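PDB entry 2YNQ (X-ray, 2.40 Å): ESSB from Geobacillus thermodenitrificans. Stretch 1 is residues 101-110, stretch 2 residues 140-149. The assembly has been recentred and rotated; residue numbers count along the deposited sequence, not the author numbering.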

# COMPACT_ATOMS: atom_id res chain seq x y z
N ASP D 101 11.65 -11.29 11.38
CA ASP D 101 10.28 -11.50 10.94
C ASP D 101 10.30 -11.54 9.41
O ASP D 101 10.50 -10.50 8.76
N ARG D 102 10.10 -12.73 8.85
CA ARG D 102 10.29 -12.97 7.40
C ARG D 102 9.48 -12.03 6.52
O ARG D 102 10.02 -11.33 5.67
N ASP D 103 8.17 -11.98 6.75
CA ASP D 103 7.28 -11.20 5.91
C ASP D 103 7.48 -9.71 6.07
O ASP D 103 7.15 -8.95 5.15
N LEU D 104 8.04 -9.29 7.20
CA LEU D 104 8.37 -7.89 7.38
C LEU D 104 9.62 -7.55 6.58
O LEU D 104 9.71 -6.46 6.01
N ILE D 105 10.58 -8.46 6.53
CA ILE D 105 11.77 -8.26 5.69
C ILE D 105 11.32 -8.16 4.25
O ILE D 105 11.71 -7.23 3.54
N VAL D 106 10.47 -9.08 3.82
CA VAL D 106 9.99 -9.02 2.45
C VAL D 106 9.28 -7.70 2.18
O VAL D 106 9.51 -7.06 1.15
N TYR D 107 8.41 -7.28 3.09
CA TYR D 107 7.66 -6.04 2.86
C TYR D 107 8.59 -4.82 2.75
O TYR D 107 8.41 -3.95 1.89
N ALA D 108 9.61 -4.78 3.61
CA ALA D 108 10.58 -3.71 3.58
C ALA D 108 11.43 -3.75 2.30
O ALA D 108 11.75 -2.71 1.72
N LEU D 109 11.76 -4.96 1.85
CA LEU D 109 12.48 -5.15 0.58
C LEU D 109 11.67 -4.57 -0.58
O LEU D 109 12.22 -3.89 -1.46
N LEU D 110 10.36 -4.82 -0.57
CA LEU D 110 9.46 -4.22 -1.57
C LEU D 110 9.47 -2.70 -1.55
O LEU D 110 9.56 -2.08 -2.60
N GLU D 140 13.85 -15.76 -2.60
CA GLU D 140 14.40 -16.67 -1.60
C GLU D 140 13.49 -16.80 -0.36
O GLU D 140 13.17 -17.92 0.05
N TYR D 141 13.06 -15.66 0.21
CA TYR D 141 12.16 -15.64 1.37
C TYR D 141 10.80 -16.19 1.01
O TYR D 141 10.19 -16.94 1.78
N GLU D 142 10.31 -15.81 -0.16
CA GLU D 142 9.07 -16.36 -0.65
C GLU D 142 9.13 -17.88 -0.77
O GLU D 142 8.16 -18.57 -0.43
N ARG D 143 10.27 -18.40 -1.22
CA ARG D 143 10.46 -19.85 -1.29
C ARG D 143 10.39 -20.44 0.12
O ARG D 143 9.77 -21.49 0.32
N GLU D 144 11.00 -19.75 1.08
CA GLU D 144 10.99 -20.21 2.47
C GLU D 144 9.59 -20.24 3.10
O GLU D 144 9.25 -21.20 3.82
N ARG D 145 8.80 -19.22 2.81
CA ARG D 145 7.42 -19.16 3.27
C ARG D 145 6.62 -20.33 2.73
O ARG D 145 5.92 -21.02 3.48
N LYS D 146 6.74 -20.57 1.42
CA LYS D 146 6.02 -21.65 0.76
C LYS D 146 6.33 -23.03 1.36
O LYS D 146 5.43 -23.84 1.57
N GLU D 147 7.61 -23.27 1.65
CA GLU D 147 8.06 -24.53 2.26
C GLU D 147 7.59 -24.71 3.71
O GLU D 147 7.28 -25.83 4.14
N SER D 148 7.55 -23.60 4.45
CA SER D 148 6.97 -23.59 5.79
C SER D 148 5.51 -24.04 5.72
O SER D 148 5.11 -24.96 6.44
N GLU D 149 4.74 -23.41 4.83
CA GLU D 149 3.32 -23.71 4.67
C GLU D 149 3.08 -25.14 4.18
O GLU D 149 2.08 -25.77 4.55

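The contact is built around one aromatic knob. Tyr 141 points toward the facing helix in the m rotamer (chi1 -75°), and its side chain sits in a hole formed by Arg 102, Ile 105, Val 106 and Leu 109, residues that follow one another at steps of three, one and three along helix 102-110. The two helices run roughly antiparallel, at 150° between their N-to-C directions, and their axes come no closer than 10.1 Å. Ile 105 and Leu 109 also point toward the partner, both with chi1 in m and chi2 in t. Ile 105 CG2 lies 3.6 Å from Tyr 141 CE2, and Leu 109 CD1 reaches the same CE2 at 4.1 Å. Val 106 leaves its backbone sideways, yet its t rotamer sets CG2 3.5 Å from Tyr 141 CB, so the knob is packed at its root as well as along its ring.

Arg 102 carries the contact from this apolar patch to its polar edge. Its CA-to-CB bond points sideways, but the long chain bends back over the partner helix, with chi1 t, chi2 between wells at -131° and chi3 m. The aliphatic stem packs on the ring, Arg 102 CG lying 3.8 Å from Tyr 141 CD1. Next along the chain, Arg 102 CD lies 3.7 Å from the backbone oxygen Tyr 141 O. Farther out, Arg 145 CG covers one face of the guanidinium, 3.5 Å from Arg 102 NH1, while Ser 148 CB is 4.2 Å from Arg 102 NH2.

The two arginines at the contact find their acidic partners on their own helix. Arg 102 NH1 donates to Asp 103 OD1 at 2.8 Å, a salt bridge between sequence neighbours. On the other side, Arg 145 points toward the contact with chi1 and chi2 both t, then turns at chi3 (p). Arg 145 NE donates to Glu 142 OE1 and Arg 145 NH2 to Glu 142 OE2, each at 2.9 Å, and Arg 145 NH1 donates to Glu 149 OE2 at 3.3 Å; all three bonds belong to salt bridges. Asp 103 OD1 packs 3.7 Å from Arg 145 CD but remains 4.6 Å from Arg 145 NE, beyond a salt bridge.

No hydrogen bond crosses between the stretches. The rule to read here is a division by chemistry: one tyrosine supplies the knob, branched aliphatics and an arginine stem line its hole, and the bordering arginines lend their methylenes across the gap while keeping acidic partners on their own helix.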

# COMPACT_ATOMS: atom_id res chain seq x y z
CB ASP D 101 9.38 -10.37 11.45
CG ASP D 101 7.90 -10.62 11.17
OD1 ASP D 101 7.53 -10.96 10.01
OD2 ASP D 101 7.10 -10.45 12.14
CB ARG D 102 9.98 -14.42 7.06
CG ARG D 102 10.23 -14.77 5.61
CD ARG D 102 9.04 -15.51 5.02
NE ARG D 102 8.72 -16.69 5.80
CZ ARG D 102 7.56 -16.92 6.42
NH1 ARG D 102 6.55 -16.08 6.35
NH2 ARG D 102 7.43 -18.05 7.10
CB ASP D 103 5.84 -11.62 6.14
CG ASP D 103 5.66 -13.12 5.91
OD1 ASP D 103 6.30 -13.67 4.98
OD2 ASP D 103 4.90 -13.75 6.66
CB LEU D 104 8.48 -7.51 8.87
CG LEU D 104 7.18 -7.48 9.70
CD1 LEU D 104 7.41 -6.81 11.05
CD2 LEU D 104 6.02 -6.81 9.00
CB ILE D 105 12.82 -9.40 5.84
CG1 ILE D 105 13.31 -9.47 7.30
CG2 ILE D 105 13.98 -9.19 4.86
CD1 ILE D 105 14.16 -10.73 7.66
CB VAL D 106 9.06 -10.19 2.10
CG1 VAL D 106 8.38 -9.93 0.78
CG2 VAL D 106 9.84 -11.50 2.06
CB TYR D 107 6.62 -5.83 3.94
CG TYR D 107 5.69 -4.71 3.61
CD1 TYR D 107 4.67 -4.90 2.67
CD2 TYR D 107 5.83 -3.47 4.22
CE1 TYR D 107 3.81 -3.87 2.35
CE2 TYR D 107 4.96 -2.43 3.92
CZ TYR D 107 3.96 -2.63 2.99
OH TYR D 107 3.12 -1.60 2.66
CB ALA D 108 11.45 -3.79 4.82
CB LEU D 109 12.81 -6.62 0.35
CG LEU D 109 14.02 -7.13 1.13
CD1 LEU D 109 14.05 -8.66 1.16
CD2 LEU D 109 15.38 -6.55 0.60
CB LEU D 110 8.05 -4.77 -1.44
CG LEU D 110 7.90 -6.21 -1.94
CD1 LEU D 110 6.55 -6.78 -1.49
CD2 LEU D 110 8.10 -6.37 -3.47
CB GLU D 140 15.84 -16.27 -1.23
CG GLU D 140 16.68 -17.43 -0.70
CD GLU D 140 16.46 -18.72 -1.50
OE1 GLU D 140 16.76 -18.72 -2.71
OE2 GLU D 140 15.98 -19.73 -0.92
CB TYR D 141 11.99 -14.24 1.95
CG TYR D 141 13.17 -13.75 2.74
CD1 TYR D 141 13.59 -14.41 3.89
CD2 TYR D 141 13.85 -12.59 2.35
CE1 TYR D 141 14.69 -13.95 4.62
CE2 TYR D 141 14.93 -12.13 3.07
CZ TYR D 141 15.35 -12.81 4.19
OH TYR D 141 16.42 -12.33 4.89
CB GLU D 142 8.70 -15.71 -1.98
CG GLU D 142 8.05 -14.35 -1.81
CD GLU D 142 6.70 -14.46 -1.14
OE1 GLU D 142 6.67 -14.53 0.11
OE2 GLU D 142 5.67 -14.52 -1.85
CB ARG D 143 11.78 -20.21 -1.98
CG ARG D 143 11.94 -21.69 -2.29
CD ARG D 143 13.08 -21.95 -3.26
NE ARG D 143 12.84 -21.40 -4.60
CZ ARG D 143 13.43 -20.31 -5.08
NH1 ARG D 143 14.31 -19.63 -4.35
NH2 ARG D 143 13.14 -19.89 -6.31
CB GLU D 144 11.96 -19.41 3.34
CG GLU D 144 13.40 -19.86 3.19
CD GLU D 144 14.38 -18.97 3.92
OE1 GLU D 144 13.95 -18.03 4.63
OE2 GLU D 144 15.60 -19.22 3.79
CB ARG D 145 6.76 -17.84 2.88
CG ARG D 145 5.36 -17.66 3.45
CD ARG D 145 4.68 -16.37 2.97
NE ARG D 145 4.71 -16.21 1.51
CZ ARG D 145 4.03 -16.97 0.65
NH1 ARG D 145 3.27 -17.97 1.07
NH2 ARG D 145 4.14 -16.73 -0.65
CB LYS D 146 6.28 -21.62 -0.75
CG LYS D 146 5.17 -20.94 -1.56
CD LYS D 146 5.63 -20.54 -2.97
CE LYS D 146 6.32 -19.17 -2.95
NZ LYS D 146 6.72 -18.66 -4.29
CB GLU D 147 9.58 -24.67 2.15
CG GLU D 147 10.04 -25.25 0.81
CD GLU D 147 11.53 -25.07 0.57
OE1 GLU D 147 12.33 -25.31 1.50
OE2 GLU D 147 11.90 -24.69 -0.57
CB SER D 148 7.09 -22.20 6.41
OG SER D 148 6.34 -22.11 7.61
CB GLU D 149 2.65 -22.69 3.76
CG GLU D 149 2.49 -21.31 4.42
CD GLU D 149 1.79 -20.30 3.54
OE1 GLU D 149 1.10 -20.71 2.57
OE2 GLU D 149 1.91 -19.08 3.82